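Local coordinates for proline iminopeptidase-related protein (Thermus thermophilus, PDB 2YYS) that is of unknown function but has an alpha/beta hydrolase fold and may act as a peptidase, possibly one resembling the proline iminopeptidases, at residues R248-A253 / E266-E271. Residues are numbered along the deposited sequence; the frame is centred on the assembly and turned at random.
Sequences RVLPEA and EEAFKE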
# COMPACT_ATOMS: atom_id res chain seq x y z
N ARG A 248 -6.44 2.81 -14.19
CA ARG A 248 -7.45 1.82 -14.54
C ARG A 248 -8.35 1.64 -13.34
O ARG A 248 -7.88 1.34 -12.24
CB ARG A 248 -6.80 0.48 -14.89
CG ARG A 248 -5.84 0.52 -16.09
CD ARG A 248 -6.51 0.84 -17.42
NE ARG A 248 -5.54 1.02 -18.50
CZ ARG A 248 -5.12 2.20 -18.99
NH1 ARG A 248 -5.55 3.36 -18.49
NH2 ARG A 248 -4.23 2.20 -19.98
N VAL A 249 -9.64 1.86 -13.56
CA VAL A 249 -10.68 1.77 -12.54
C VAL A 249 -11.50 0.51 -12.82
O VAL A 249 -12.15 0.41 -13.85
CB VAL A 249 -11.58 3.03 -12.58
CG1 VAL A 249 -12.57 3.02 -11.44
CG2 VAL A 249 -10.73 4.30 -12.53
N LEU A 250 -11.46 -0.46 -11.91
CA LEU A 250 -12.12 -1.75 -12.13
C LEU A 250 -13.54 -1.66 -11.61
O LEU A 250 -13.75 -1.39 -10.43
CB LEU A 250 -11.38 -2.89 -11.42
CG LEU A 250 -9.88 -3.04 -11.69
CD1 LEU A 250 -9.36 -4.38 -11.18
CD2 LEU A 250 -9.56 -2.87 -13.16
N PRO A 251 -14.53 -1.91 -12.47
CA PRO A 251 -15.94 -1.92 -12.03
C PRO A 251 -16.16 -2.93 -10.92
O PRO A 251 -15.50 -3.98 -10.90
CB PRO A 251 -16.72 -2.36 -13.28
CG PRO A 251 -15.79 -2.24 -14.44
CD PRO A 251 -14.38 -2.21 -13.91
N GLU A 252 -17.05 -2.60 -10.00
CA GLU A 252 -17.51 -3.52 -8.97
C GLU A 252 -16.41 -4.04 -8.05
O GLU A 252 -16.54 -5.13 -7.49
CB GLU A 252 -18.24 -4.72 -9.61
CG GLU A 252 -19.41 -4.33 -10.52
CD GLU A 252 -20.46 -3.47 -9.81
OE1 GLU A 252 -20.64 -3.63 -8.59
OE2 GLU A 252 -21.11 -2.64 -10.48
N ALA A 253 -15.32 -3.29 -7.90
CA ALA A 253 -14.20 -3.75 -7.09
C ALA A 253 -13.96 -2.75 -5.98
O ALA A 253 -14.14 -1.54 -6.14
CB ALA A 253 -12.98 -3.93 -7.93
N GLU A 266 -6.35 -9.04 -13.36
CA GLU A 266 -5.28 -9.73 -14.07
C GLU A 266 -4.91 -8.95 -15.33
O GLU A 266 -3.75 -8.73 -15.61
CB GLU A 266 -5.71 -11.14 -14.45
CG GLU A 266 -4.81 -11.78 -15.50
CD GLU A 266 -5.06 -13.27 -15.68
OE1 GLU A 266 -6.20 -13.72 -15.50
OE2 GLU A 266 -4.10 -13.99 -16.01
N GLU A 267 -5.93 -8.55 -16.08
CA GLU A 267 -5.73 -7.79 -17.31
C GLU A 267 -5.04 -6.44 -17.02
O GLU A 267 -4.06 -6.09 -17.66
CB GLU A 267 -7.07 -7.59 -18.03
CG GLU A 267 -7.08 -6.56 -19.15
CD GLU A 267 -8.46 -6.42 -19.80
OE1 GLU A 267 -9.45 -6.09 -19.09
OE2 GLU A 267 -8.55 -6.64 -21.03
N ALA A 268 -5.55 -5.69 -16.04
CA ALA A 268 -5.00 -4.37 -15.73
C ALA A 268 -3.60 -4.48 -15.13
O ALA A 268 -2.74 -3.68 -15.44
CB ALA A 268 -5.92 -3.61 -14.80
N PHE A 269 -3.38 -5.47 -14.28
CA PHE A 269 -2.10 -5.60 -13.59
C PHE A 269 -1.01 -6.01 -14.57
O PHE A 269 0.10 -5.47 -14.53
CB PHE A 269 -2.21 -6.59 -12.42
CG PHE A 269 -1.05 -6.55 -11.47
CD1 PHE A 269 -0.63 -5.35 -10.91
CD2 PHE A 269 -0.40 -7.72 -11.11
CE1 PHE A 269 0.43 -5.32 -10.02
CE2 PHE A 269 0.67 -7.69 -10.22
CZ PHE A 269 1.08 -6.49 -9.68
N LYS A 270 -1.33 -6.95 -15.47
CA LYS A 270 -0.39 -7.39 -16.50
C LYS A 270 -0.02 -6.24 -17.43
O LYS A 270 1.13 -6.13 -17.84
CB LYS A 270 -0.96 -8.55 -17.31
CG LYS A 270 -0.87 -9.91 -16.60
CD LYS A 270 -1.45 -11.03 -17.47
CE LYS A 270 -0.61 -12.30 -17.41
NZ LYS A 270 -1.29 -13.43 -18.13
N GLU A 271 -0.98 -5.40 -17.76
CA GLU A 271 -0.71 -4.21 -18.55
C GLU A 271 0.25 -3.27 -17.78
O GLU A 271 1.22 -2.79 -18.35
CB GLU A 271 -2.03 -3.50 -18.91
CG GLU A 271 -1.88 -2.14 -19.57
CD GLU A 271 -3.21 -1.48 -19.90
OE1 GLU A 271 -4.14 -1.50 -19.05
OE2 GLU A 271 -3.33 -0.91 -21.01
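R248 and E271 hold the outer end of this contact with a salt bridge that has one short bond and one weak one. NE of R248 gives its hydrogen to OE1 of E271 at 2.9 Å, fairly straight at 159°. The oxygen sits at the edge of the guanidinium, close to its plane, yet the donor reaches it from above the carboxylate plane; the two flat groups are turned 59° apart. A second bond, NH2 of R248 to OE2 of E271, is weak at 3.4 Å. The arginine chain bends at chi2, whereas the glutamate, with CG anti to its backbone nitrogen, runs out extended and meets it roughly at a right angle. Both side chains also touch Y222 on the adjoining strand 221-226. Nearer the backbone, CB of R248 rests 4.2 Å from CB of A268. Replacing R248 with a leucine would probably leave the E271 carboxylate without its charged mate and less firmly fixed in its rotation. V249 turns to the other side of the sheet, against V225 and Y233. L250 comes back to the helix, bringing CD2 within 4.1 Å of CB of A268, the small buried residue on which both strand side chains converge; L257 adds to the apolar cover around the leucine. From L250 to A253 the chain then leaves the strand through a type II turn. Strand 247-250 is the last, edge strand of the mixed sheet, and helix 262-274 packs back along it nearly antiparallel, at 163° between the local axes, as a helix following the last strand does in the alpha/beta hydrolase fold.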